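Local coordinates for protein heme oxygenase 1 (Neisseria meningitidis, PDB 1P3U) that binds heme and probably opens its macrocycle oxidatively, as heme oxygenases do, to yield biliverdin, iron and carbon monoxide, at residues N41-L46 / K86-E91; C113-N118 / G150-A155; F123-A128 / H141-P146. One frame throughout, in Å; residues are numbered along the deposited sequence.

How the contacts relate
After helix 11-32 the chain enters helix 39-60, whose start contact 1 (41-46 with 86-91) joins to the turn that ends helix 78-87, closing a mostly helical loop. The chain then enters helix 104-119, where contact 2 (113-118 with 150-155) opens; it closes on helix 149-161. Nested inside that second loop is contact 3 (123-128 with 141-146), which folds a later loop back onto helix 122-129. Contacts 2 and 3 both touch the heme and meet where His152 stacks on His145. Contacts 1 and 3 also touch, through Leu46 with His141 and Phe45 with Leu124, whereas contacts 1 and 2 remain about 9 Å apart at their nearest atoms.

Contact 1: N41-L46 / K86-E91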
loop_
_atom_site.group_PDB
_atom_site.type_symbol
_atom_site.label_atom_id
_atom_site.label_comp_id
_atom_site.label_asym_id
_atom_site.label_seq_id
_atom_site.Cartn_x
_atom_site.Cartn_y
_atom_site.Cartn_z
ATOM N N ASN A 41 0.362 9.066 17.124
ATOM C CA ASN A 41 0.385 9.289 15.687
ATOM C C ASN A 41 0.761 8.028 14.924
ATOM O O ASN A 41 0.262 7.806 13.819
ATOM C CB ASN A 41 1.340 10.434 15.338
ATOM C CG ASN A 41 0.612 11.748 15.168
ATOM O OD1 ASN A 41 -0.343 12.035 15.894
ATOM N ND2 ASN A 41 1.053 12.557 14.209
ATOM N N TYR A 42 1.632 7.200 15.502
ATOM C CA TYR A 42 2.023 5.959 14.834
ATOM C C TYR A 42 0.793 5.056 14.772
ATOM O O TYR A 42 0.604 4.303 13.813
ATOM C CB TYR A 42 3.144 5.238 15.595
ATOM C CG TYR A 42 3.665 4.020 14.863
ATOM C CD1 TYR A 42 4.384 4.157 13.677
ATOM C CD2 TYR A 42 3.401 2.728 15.327
ATOM C CE1 TYR A 42 4.826 3.046 12.965
ATOM C CE2 TYR A 42 3.839 1.602 14.619
ATOM C CZ TYR A 42 4.549 1.770 13.438
ATOM O OH TYR A 42 4.979 0.679 12.711
ATOM N N ILE A 43 -0.045 5.145 15.797
ATOM C CA ILE A 43 -1.258 4.343 15.845
ATOM C C ILE A 43 -2.212 4.832 14.769
ATOM O O ILE A 43 -2.901 4.034 14.142
ATOM C CB ILE A 43 -1.921 4.417 17.241
ATOM C CG1 ILE A 43 -1.109 3.569 18.223
ATOM C CG2 ILE A 43 -3.366 3.932 17.176
ATOM C CD1 ILE A 43 -1.631 3.601 19.647
ATOM N N LYS A 44 -2.246 6.144 14.542
ATOM C CA LYS A 44 -3.114 6.676 13.493
ATOM C C LYS A 44 -2.588 6.156 12.156
ATOM O O LYS A 44 -3.365 5.825 11.254
ATOM C CB LYS A 44 -3.125 8.212 13.511
ATOM C CG LYS A 44 -3.991 8.797 14.624
ATOM C CD LYS A 44 -3.963 10.320 14.648
ATOM C CE LYS A 44 -4.863 10.858 15.759
ATOM N NZ LYS A 44 -4.710 12.328 15.971
ATOM N N PHE A 45 -1.267 6.069 12.032
ATOM C CA PHE A 45 -0.675 5.557 10.805
ATOM C C PHE A 45 -1.071 4.091 10.618
ATOM O O PHE A 45 -1.420 3.675 9.515
ATOM C CB PHE A 45 0.849 5.667 10.837
ATOM C CG PHE A 45 1.517 5.075 9.630
ATOM C CD1 PHE A 45 1.366 5.661 8.377
ATOM C CD2 PHE A 45 2.260 3.902 9.738
ATOM C CE1 PHE A 45 1.946 5.079 7.243
ATOM C CE2 PHE A 45 2.842 3.315 8.613
ATOM C CZ PHE A 45 2.683 3.904 7.366
ATOM N N LEU A 46 -1.007 3.304 11.693
ATOM C CA LEU A 46 -1.376 1.888 11.605
ATOM C C LEU A 46 -2.839 1.692 11.232
ATOM O O LEU A 46 -3.187 0.722 10.546
ATOM C CB LEU A 46 -1.100 1.163 12.925
ATOM C CG LEU A 46 0.371 0.985 13.318
ATOM C CD1 LEU A 46 0.440 0.202 14.623
ATOM C CD2 LEU A 46 1.141 0.261 12.225
ATOM N N LYS A 86 -2.100 -4.754 17.515
ATOM C CA LYS A 86 -2.186 -5.510 18.758
ATOM C C LYS A 86 -0.976 -5.198 19.639
ATOM O O LYS A 86 -1.121 -4.970 20.841
ATOM C CB LYS A 86 -2.260 -7.013 18.466
ATOM C CG LYS A 86 -2.560 -7.865 19.695
ATOM C CD LYS A 86 -2.928 -9.299 19.321
ATOM C CE LYS A 86 -3.315 -10.106 20.558
ATOM N NZ LYS A 86 -3.802 -11.478 20.218
ATOM N N ASP A 87 0.211 -5.179 19.034
ATOM C CA ASP A 87 1.444 -4.876 19.762
ATOM C C ASP A 87 1.354 -3.522 20.474
ATOM O O ASP A 87 1.881 -3.351 21.577
ATOM C CB ASP A 87 2.651 -4.846 18.813
ATOM C CG ASP A 87 2.926 -6.187 18.155
ATOM O OD1 ASP A 87 2.675 -7.240 18.784
ATOM O OD2 ASP A 87 3.420 -6.187 17.006
ATOM N N LEU A 88 0.695 -2.560 19.831
ATOM C CA LEU A 88 0.544 -1.217 20.389
ATOM C C LEU A 88 -0.627 -1.096 21.359
ATOM O O LEU A 88 -0.941 0.001 21.823
ATOM C CB LEU A 88 0.376 -0.190 19.257
ATOM C CG LEU A 88 1.615 0.348 18.529
ATOM C CD1 LEU A 88 2.228 1.475 19.336
ATOM C CD2 LEU A 88 2.625 -0.764 18.288
ATOM N N GLY A 89 -1.271 -2.222 21.659
ATOM C CA GLY A 89 -2.397 -2.216 22.582
ATOM C C GLY A 89 -3.723 -1.820 21.955
ATOM O O GLY A 89 -4.658 -1.435 22.659
ATOM N N GLU A 90 -3.810 -1.922 20.632
ATOM C CA GLU A 90 -5.025 -1.564 19.900
ATOM C C GLU A 90 -5.764 -2.783 19.351
ATOM O O GLU A 90 -5.146 -3.763 18.933
ATOM C CB GLU A 90 -4.683 -0.642 18.728
ATOM C CG GLU A 90 -4.195 0.735 19.125
ATOM C CD GLU A 90 -5.295 1.580 19.714
ATOM O OE1 GLU A 90 -6.366 1.685 19.077
ATOM O OE2 GLU A 90 -5.091 2.143 20.809
ATOM N N GLU A 91 -7.090 -2.706 19.346
ATOM C CA GLU A 91 -7.922 -3.783 18.821
ATOM C C GLU A 91 -7.949 -3.592 17.307
ATOM O O GLU A 91 -7.510 -2.559 16.803
ATOM C CB GLU A 91 -9.340 -3.667 19.374
ATOM C CG GLU A 91 -9.407 -3.556 20.887
ATOM C CD GLU A 91 -10.826 -3.401 21.391
ATOM O OE1 GLU A 91 -11.571 -2.573 20.818
ATOM O OE2 GLU A 91 -11.196 -4.101 22.363
#
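A Schellman motif ends helix 78-87, and the residues flanking its glycine, Leu88 and Glu90, pack against Tyr42, Ile43 and Leu46 near the start of helix 39-60. Both helices belong to the all-helical heme oxygenase fold, and this junction lies away from the heme. Gly89, at a positive phi of 82°, is the C-prime residue of the motif. Its N bonds back to Lys86 O at 2.9 Å, while Glu90 N bonds to Leu85 O. Leu88 is already the first residue out of helical conformation, and the turn after it brings Glu90 round to face the same helix.

Ile43 touches both of these partners. Its CG1, beside the backbone N (chi1 -75°), lies 4.1 Å from Leu88 CD1, the two side chains running antiparallel alongside each other. Its CG2 meets Glu90 CG at 3.8 Å, and Ile43 CD1 reaches the same methylene, with the glutamate chain roughly perpendicular to the isoleucine. The glutamate bends at chi2 (-70°), which lays its methylene part over the isoleucine; its carboxylate OE1 has a long, weak ion pair with Lys47 NZ.

Leu88 is buried, and Leu46, one turn on from Ile43, comes across it, CD1 standing 4.1 Å from Leu88 CG. Tyr133, from a loop, also touches Leu88 and meets the Tyr42 ring, so the leucine is covered by more than helix 39-60. The phenol oxygen of Tyr42 is hydrogen-bonded to Gly138 O. The CD1 methyl of Leu88 approaches the rim of this phenol ring, close to its plane, and lies 4.4 Å from Tyr42 CD2.

Contact 2: C113-N118 / G150-A155; sequences CAEGSN and GKHWRA. With HEM (protoporphyrin IX containing Fe), chain B; NO (nitric oxide), chain C.
Trp153 brings the six-membered end of its indole up against the backbone of Gly116, with CZ3 3.4 Å from Gly116 CA. Glu115 CG lies in the plane of the same ring, at its edge, 3.9 Å from Trp153 CZ3. The indole goes on toward the heme, where Trp153 CZ2 is 3.7 Å from the propionate oxygen O1D. Gly116 itself rests on the porphyrin, its C atom 3.4 Å from heme C2D; the heme methyl CMD takes up the place where a CB would stand, so the lack of a side chain lets the helix come this close. Next to it, Ser117 O is 3.1 Å from the O of the nitric oxide bound to the iron, so this backbone forms part of the distal wall, across the heme from the axial ligand His23.

Beside the indole is a small polar cluster. Glu115 bends at chi2 (48°), turning its carboxylate toward His152 and Asn118. His152 NE2 gives Glu115 OE2 a weak hydrogen bond, bent to 127° at the proton, with the carboxylate and ring planes nearly perpendicular. The same oxygen takes a much straighter bond from Asn118 ND2, on the syn side but out of the carboxylate plane. Glu115 OE1 is held by Tyr60 OH, so both carboxylate oxygens are engaged. In turn, the His152 ring is stacked on that of His145.

Further out, Arg77 bonds to Ser117 OG, and Tyr112, a heme-binding residue, packs on Trp153. The two helical segments run almost antiparallel (157°), their axes 10.3 Å apart. Helix 39-60 covers Ala114 through Phe52, Val56 and Tyr60, and helix 167-191 meets Cys113.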
loop_
_atom_site.group_PDB
_atom_site.type_symbol
_atom_site.label_atom_id
_atom_site.label_comp_id
_atom_site.label_asym_id
_atom_site.label_seq_id
_atom_site.Cartn_x
_atom_site.Cartn_y
_atom_site.Cartn_z
ATOM N N CYS A 113 -0.454 -1.194 -6.555
ATOM C CA CYS A 113 -0.291 -0.167 -5.542
ATOM C C CYS A 113 0.131 -0.779 -4.201
ATOM O O CYS A 113 1.121 -0.359 -3.607
ATOM C CB CYS A 113 -1.600 0.607 -5.387
ATOM S SG CYS A 113 -1.525 1.973 -4.225
ATOM N N ALA A 114 -0.614 -1.779 -3.736
ATOM C CA ALA A 114 -0.319 -2.429 -2.462
ATOM C C ALA A 114 1.014 -3.171 -2.404
ATOM O O ALA A 114 1.733 -3.092 -1.403
ATOM C CB ALA A 114 -1.447 -3.388 -2.094
ATOM N N GLU A 115 1.332 -3.909 -3.462
ATOM C CA GLU A 115 2.569 -4.676 -3.492
ATOM C C GLU A 115 3.775 -3.768 -3.668
ATOM O O GLU A 115 4.834 -4.012 -3.093
ATOM C CB GLU A 115 2.511 -5.725 -4.604
ATOM C CG GLU A 115 3.606 -6.793 -4.514
ATOM C CD GLU A 115 3.743 -7.397 -3.122
ATOM O OE1 GLU A 115 2.711 -7.632 -2.457
ATOM O OE2 GLU A 115 4.889 -7.649 -2.691
ATOM N N GLY A 116 3.613 -2.718 -4.464
ATOM C CA GLY A 116 4.714 -1.796 -4.652
ATOM C C GLY A 116 5.038 -1.122 -3.329
ATOM O O GLY A 116 6.200 -0.840 -3.033
ATOM N N SER A 117 4.010 -0.863 -2.523
ATOM C CA SER A 117 4.223 -0.216 -1.230
ATOM C C SER A 117 5.099 -1.090 -0.344
ATOM O O SER A 117 5.776 -0.597 0.558
ATOM C CB SER A 117 2.888 0.061 -0.523
ATOM O OG SER A 117 2.323 -1.113 0.030
ATOM N N ASN A 118 5.076 -2.393 -0.607
ATOM C CA ASN A 118 5.880 -3.341 0.153
ATOM C C ASN A 118 7.342 -3.174 -0.249
ATOM O O ASN A 118 8.246 -3.231 0.593
ATOM C CB ASN A 118 5.391 -4.767 -0.127
ATOM C CG ASN A 118 6.156 -5.814 0.649
ATOM O OD1 ASN A 118 6.553 -5.593 1.795
ATOM N ND2 ASN A 118 6.348 -6.982 0.036
ATOM N N GLY A 150 13.836 -6.319 -3.114
ATOM C CA GLY A 150 14.055 -6.310 -4.548
ATOM C C GLY A 150 13.786 -7.636 -5.233
ATOM O O GLY A 150 13.082 -7.683 -6.245
ATOM N N LYS A 151 14.354 -8.713 -4.697
ATOM C CA LYS A 151 14.158 -10.039 -5.273
ATOM C C LYS A 151 12.688 -10.430 -5.293
ATOM O O LYS A 151 12.193 -10.976 -6.279
ATOM C CB LYS A 151 14.951 -11.085 -4.488
ATOM C CG LYS A 151 16.444 -11.073 -4.772
ATOM C CD LYS A 151 16.724 -11.385 -6.232
ATOM C CE LYS A 151 18.218 -11.439 -6.509
ATOM N NZ LYS A 151 18.485 -11.715 -7.944
ATOM N N HIS A 152 11.989 -10.142 -4.202
ATOM C CA HIS A 152 10.575 -10.477 -4.106
ATOM C C HIS A 152 9.749 -9.681 -5.111
ATOM O O HIS A 152 8.831 -10.219 -5.742
ATOM C CB HIS A 152 10.075 -10.207 -2.687
ATOM C CG HIS A 152 8.595 -10.344 -2.536
ATOM N ND1 HIS A 152 7.933 -11.536 -2.743
ATOM C CD2 HIS A 152 7.642 -9.429 -2.237
ATOM C CE1 HIS A 152 6.636 -11.349 -2.580
ATOM N NE2 HIS A 152 6.432 -10.080 -2.273
ATOM N N TRP A 153 10.084 -8.401 -5.255
ATOM C CA TRP A 153 9.388 -7.503 -6.171
ATOM C C TRP A 153 9.620 -7.860 -7.641
ATOM O O TRP A 153 8.673 -7.913 -8.430
ATOM C CB TRP A 153 9.824 -6.060 -5.891
ATOM C CG TRP A 153 9.316 -5.042 -6.862
ATOM C CD1 TRP A 153 10.064 -4.307 -7.735
ATOM C CD2 TRP A 153 7.960 -4.605 -7.029
ATOM N NE1 TRP A 153 9.263 -3.434 -8.429
ATOM C CE2 TRP A 153 7.966 -3.594 -8.016
ATOM C CE3 TRP A 153 6.739 -4.967 -6.436
ATOM C CZ2 TRP A 153 6.800 -2.936 -8.427
ATOM C CZ3 TRP A 153 5.578 -4.314 -6.846
ATOM C CH2 TRP A 153 5.620 -3.308 -7.832
ATOM N N ARG A 154 10.870 -8.116 -8.013
ATOM C CA ARG A 154 11.168 -8.464 -9.397
ATOM C C ARG A 154 10.396 -9.702 -9.839
ATOM O O ARG A 154 9.950 -9.784 -10.982
ATOM C CB ARG A 154 12.672 -8.686 -9.589
ATOM C CG ARG A 154 13.494 -7.439 -9.323
ATOM C CD ARG A 154 14.937 -7.589 -9.776
ATOM N NE ARG A 154 15.722 -6.426 -9.375
ATOM C CZ ARG A 154 16.137 -6.198 -8.133
ATOM N NH1 ARG A 154 15.848 -7.058 -7.170
ATOM N NH2 ARG A 154 16.829 -5.100 -7.849
ATOM N N ALA A 155 10.230 -10.659 -8.931
ATOM C CA ALA A 155 9.501 -11.882 -9.251
ATOM C C ALA A 155 8.033 -11.540 -9.444
ATOM O O ALA A 155 7.357 -12.097 -10.314
ATOM C CB ALA A 155 9.661 -12.898 -8.134
HETATM C CHA HEM B . 7.964 2.376 -4.448
HETATM C CHB HEM B . 9.055 5.585 -1.003
HETATM C CHC HEM B . 4.508 5.261 0.683
HETATM C CHD HEM B . 3.286 2.561 -3.143
HETATM C C1A HEM B . 8.663 3.203 -3.589
HETATM C C2A HEM B . 10.116 3.439 -3.701
HETATM C C3A HEM B . 10.392 4.381 -2.777
HETATM C C4A HEM B . 9.150 4.703 -2.080
HETATM C CMA HEM B . 11.760 5.002 -2.577
HETATM C CAA HEM B . 11.082 2.724 -4.651
HETATM C CBA HEM B . 11.765 1.560 -3.960
HETATM C CGA HEM B . 12.651 0.764 -4.897
HETATM O O1A HEM B . 13.419 -0.093 -4.405
HETATM O O2A HEM B . 12.579 0.992 -6.125
HETATM C C1B HEM B . 7.863 5.831 -0.296
HETATM C C2B HEM B . 7.801 6.607 0.931
HETATM C C3B HEM B . 6.554 6.489 1.446
HETATM C C4B HEM B . 5.841 5.612 0.514
HETATM C CMB HEM B . 8.975 7.383 1.523
HETATM C CAB HEM B . 5.991 7.021 2.623
HETATM C CBB HEM B . 6.358 8.264 3.269
HETATM C C1C HEM B . 3.788 4.459 -0.199
HETATM C C2C HEM B . 2.375 4.157 -0.048
HETATM C C3C HEM B . 1.999 3.466 -1.164
HETATM C C4C HEM B . 3.221 3.293 -1.954
HETATM C CMC HEM B . 1.533 4.440 1.200
HETATM C CAC HEM B . 0.729 3.027 -1.552
HETATM C CBC HEM B . -0.465 2.864 -0.740
HETATM C C1D HEM B . 4.460 2.317 -3.874
HETATM C C2D HEM B . 4.518 1.638 -5.166
HETATM C C3D HEM B . 5.823 1.556 -5.505
HETATM C C4D HEM B . 6.574 2.212 -4.443
HETATM C CMD HEM B . 3.337 1.065 -5.936
HETATM C CAD HEM B . 6.360 0.797 -6.710
HETATM C CBD HEM B . 7.033 1.684 -7.734
HETATM C CGD HEM B . 7.547 0.892 -8.912
HETATM O O1D HEM B . 6.723 0.500 -9.766
HETATM O O2D HEM B . 8.772 0.653 -8.973
HETATM N NA HEM B . 8.092 3.966 -2.595
HETATM N NB HEM B . 6.641 5.215 -0.549
HETATM N NC HEM B . 4.307 3.930 -1.354
HETATM N ND HEM B . 5.727 2.729 -3.484
HETATM FE FE HEM B . 6.192 3.958 -2.004
HETATM N N NO C . 6.542 2.838 -0.933
HETATM O O NO C . 6.440 2.450 0.167
#

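Contact 3: F123-A128 / H141-P146; sequences FLFKHA and HLAPHP. With HEM (protoporphyrin IX containing Fe), chain B.
Phe125 leaves helix 122-129 with its CB 3.6 Å from Leu142 O, a carbonyl that also accepts a hydrogen bond from Arg149. CG is equally near that oxygen. Because CG stands anti to the backbone N (chi1 -171°), the ring is swung out over the loop, and CD1 reaches Leu142 CB at 3.8 Å. Farther along, CE1 and CZ lie against Ala143. Ala143 CA sits over one face of the ring, toward its rim, 3.9 Å from the Phe125 centroid and 15° off the normal, a CH-pi contact, while Ala143 CB meets CZ at 4.0 Å. Along the other flank of the ring CE2 has Pro144 CD 3.8 Å away, with CD2 a little farther from it.

In the heme oxygenase fold this loop leads from helix 122-129 toward helix 149-161, and it doubles back on the helix it has left. Leu142 is buried against that helix. Its CD1 comes to Leu124 CB at 4.0 Å, the two leucines meeting at a slant, and touches Ala128 CB more loosely. Leu124 passes the packing on to the cofactor: its CD2 lies 4.0 Å from the heme vinyl carbon CAB. One residue earlier, Phe123 CD2 approaches the heme methyl CMB at 3.6 Å.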
loop_
_atom_site.group_PDB
_atom_site.type_symbol
_atom_site.label_atom_id
_atom_site.label_comp_id
_atom_site.label_asym_id
_atom_site.label_seq_id
_atom_site.Cartn_x
_atom_site.Cartn_y
_atom_site.Cartn_z
ATOM N N PHE A 123 11.996 2.819 3.734
ATOM C CA PHE A 123 12.118 4.105 4.419
ATOM C C PHE A 123 11.283 4.132 5.694
ATOM O O PHE A 123 11.779 4.465 6.770
ATOM C CB PHE A 123 11.683 5.242 3.492
ATOM C CG PHE A 123 11.826 6.611 4.103
ATOM C CD1 PHE A 123 13.050 7.276 4.080
ATOM C CD2 PHE A 123 10.736 7.234 4.706
ATOM C CE1 PHE A 123 13.186 8.547 4.648
ATOM C CE2 PHE A 123 10.861 8.505 5.278
ATOM C CZ PHE A 123 12.092 9.161 5.246
ATOM N N LEU A 124 10.006 3.787 5.577
ATOM C CA LEU A 124 9.130 3.770 6.743
ATOM C C LEU A 124 9.645 2.816 7.823
ATOM O O LEU A 124 9.575 3.119 9.012
ATOM C CB LEU A 124 7.717 3.351 6.335
ATOM C CG LEU A 124 6.974 4.351 5.452
ATOM C CD1 LEU A 124 5.653 3.738 4.974
ATOM C CD2 LEU A 124 6.719 5.621 6.247
ATOM N N PHE A 125 10.155 1.662 7.402
ATOM C CA PHE A 125 10.672 0.671 8.340
ATOM C C PHE A 125 11.862 1.238 9.115
ATOM O O PHE A 125 11.994 1.010 10.317
ATOM C CB PHE A 125 11.091 -0.596 7.578
ATOM C CG PHE A 125 11.441 -1.760 8.464
ATOM C CD1 PHE A 125 10.543 -2.217 9.422
ATOM C CD2 PHE A 125 12.655 -2.424 8.310
ATOM C CE1 PHE A 125 10.846 -3.324 10.215
ATOM C CE2 PHE A 125 12.969 -3.532 9.096
ATOM C CZ PHE A 125 12.060 -3.984 10.050
ATOM N N LYS A 126 12.720 1.987 8.430
ATOM C CA LYS A 126 13.882 2.579 9.085
ATOM C C LYS A 126 13.446 3.529 10.194
ATOM O O LYS A 126 13.987 3.495 11.300
ATOM C CB LYS A 126 14.749 3.350 8.086
ATOM C CG LYS A 126 15.972 4.002 8.730
ATOM C CD LYS A 126 16.707 4.933 7.779
ATOM C CE LYS A 126 17.915 5.564 8.478
ATOM N NZ LYS A 126 18.603 6.585 7.642
ATOM N N HIS A 127 12.450 4.365 9.908
ATOM C CA HIS A 127 11.989 5.317 10.906
ATOM C C HIS A 127 11.141 4.704 12.005
ATOM O O HIS A 127 11.086 5.233 13.119
ATOM C CB HIS A 127 11.273 6.489 10.227
ATOM C CG HIS A 127 12.216 7.422 9.538
ATOM N ND1 HIS A 127 12.615 7.251 8.229
ATOM C CD2 HIS A 127 12.926 8.471 10.013
ATOM C CE1 HIS A 127 13.533 8.153 7.931
ATOM N NE2 HIS A 127 13.740 8.905 8.997
ATOM N N ALA A 128 10.486 3.588 11.701
ATOM C CA ALA A 128 9.687 2.904 12.700
ATOM C C ALA A 128 10.700 2.368 13.705
ATOM O O ALA A 128 10.486 2.422 14.918
ATOM C CB ALA A 128 8.904 1.752 12.062
ATOM N N HIS A 141 4.434 -5.250 9.496
ATOM C CA HIS A 141 3.952 -5.044 8.133
ATOM C C HIS A 141 4.905 -4.256 7.250
ATOM O O HIS A 141 4.693 -4.161 6.041
ATOM C CB HIS A 141 2.579 -4.355 8.131
ATOM C CG HIS A 141 2.636 -2.869 8.313
ATOM N ND1 HIS A 141 2.853 -2.273 9.538
ATOM C CD2 HIS A 141 2.486 -1.855 7.425
ATOM C CE1 HIS A 141 2.832 -0.959 9.398
ATOM N NE2 HIS A 141 2.612 -0.679 8.125
ATOM N N LEU A 142 5.954 -3.700 7.849
ATOM C CA LEU A 142 6.929 -2.914 7.104
ATOM C C LEU A 142 8.253 -3.647 6.897
ATOM O O LEU A 142 9.108 -3.189 6.139
ATOM C CB LEU A 142 7.188 -1.583 7.821
ATOM C CG LEU A 142 5.996 -0.626 7.937
ATOM C CD1 LEU A 142 6.368 0.555 8.834
ATOM C CD2 LEU A 142 5.590 -0.143 6.556
ATOM N N ALA A 143 8.416 -4.786 7.560
ATOM C CA ALA A 143 9.646 -5.568 7.444
ATOM C C ALA A 143 9.836 -6.083 6.017
ATOM O O ALA A 143 8.863 -6.348 5.309
ATOM C CB ALA A 143 9.612 -6.736 8.427
ATOM N N PRO A 144 11.096 -6.227 5.576
ATOM C CA PRO A 144 11.385 -6.712 4.224
ATOM C C PRO A 144 10.977 -8.168 4.029
ATOM O O PRO A 144 11.015 -8.962 4.969
ATOM C CB PRO A 144 12.894 -6.519 4.111
ATOM C CG PRO A 144 13.356 -6.808 5.505
ATOM C CD PRO A 144 12.345 -6.037 6.338
ATOM N N HIS A 145 10.575 -8.508 2.809
ATOM C CA HIS A 145 10.186 -9.878 2.503
ATOM C C HIS A 145 11.438 -10.722 2.725
ATOM O O HIS A 145 12.541 -10.291 2.400
ATOM C CB HIS A 145 9.723 -9.984 1.047
ATOM C CG HIS A 145 9.152 -11.321 0.689
ATOM N ND1 HIS A 145 9.934 -12.439 0.494
ATOM C CD2 HIS A 145 7.870 -11.724 0.514
ATOM C CE1 HIS A 145 9.160 -13.473 0.214
ATOM N NE2 HIS A 145 7.904 -13.066 0.221
ATOM N N PRO A 146 11.286 -11.929 3.293
ATOM C CA PRO A 146 12.420 -12.821 3.558
ATOM C C PRO A 146 13.391 -12.978 2.384
ATOM O O PRO A 146 14.596 -13.124 2.580
ATOM C CB PRO A 146 11.741 -14.134 3.925
ATOM C CG PRO A 146 10.504 -13.668 4.624
ATOM C CD PRO A 146 10.020 -12.553 3.721
HETATM C CHA HEM B . 7.964 2.376 -4.448
HETATM C CHB HEM B . 9.055 5.585 -1.003
HETATM C CHC HEM B . 4.508 5.261 0.683
HETATM C CHD HEM B . 3.286 2.561 -3.143
HETATM C C1A HEM B . 8.663 3.203 -3.589
HETATM C C2A HEM B . 10.116 3.439 -3.701
HETATM C C3A HEM B . 10.392 4.381 -2.777
HETATM C C4A HEM B . 9.150 4.703 -2.080
HETATM C CMA HEM B . 11.760 5.002 -2.577
HETATM C CAA HEM B . 11.082 2.724 -4.651
HETATM C CBA HEM B . 11.765 1.560 -3.960
HETATM C CGA HEM B . 12.651 0.764 -4.897
HETATM O O1A HEM B . 13.419 -0.093 -4.405
HETATM O O2A HEM B . 12.579 0.992 -6.125
HETATM C C1B HEM B . 7.863 5.831 -0.296
HETATM C C2B HEM B . 7.801 6.607 0.931
HETATM C C3B HEM B . 6.554 6.489 1.446
HETATM C C4B HEM B . 5.841 5.612 0.514
HETATM C CMB HEM B . 8.975 7.383 1.523
HETATM C CAB HEM B . 5.991 7.021 2.623
HETATM C CBB HEM B . 6.358 8.264 3.269
HETATM C C1C HEM B . 3.788 4.459 -0.199
HETATM C C2C HEM B . 2.375 4.157 -0.048
HETATM C C3C HEM B . 1.999 3.466 -1.164
HETATM C C4C HEM B . 3.221 3.293 -1.954
HETATM C CMC HEM B . 1.533 4.440 1.200
HETATM C CAC HEM B . 0.729 3.027 -1.552
HETATM C CBC HEM B . -0.465 2.864 -0.740
HETATM C C1D HEM B . 4.460 2.317 -3.874
HETATM C C2D HEM B . 4.518 1.638 -5.166
HETATM C C3D HEM B . 5.823 1.556 -5.505
HETATM C C4D HEM B . 6.574 2.212 -4.443
HETATM C CMD HEM B . 3.337 1.065 -5.936
HETATM C CAD HEM B . 6.360 0.797 -6.710
HETATM C CBD HEM B . 7.033 1.684 -7.734
HETATM C CGD HEM B . 7.547 0.892 -8.912
HETATM O O1D HEM B . 6.723 0.500 -9.766
HETATM O O2D HEM B . 8.772 0.653 -8.973
HETATM N NA HEM B . 8.092 3.966 -2.595
HETATM N NB HEM B . 6.641 5.215 -0.549
HETATM N NC HEM B . 4.307 3.930 -1.354
HETATM N ND HEM B . 5.727 2.729 -3.484
HETATM FE FE HEM B . 6.192 3.958 -2.004
#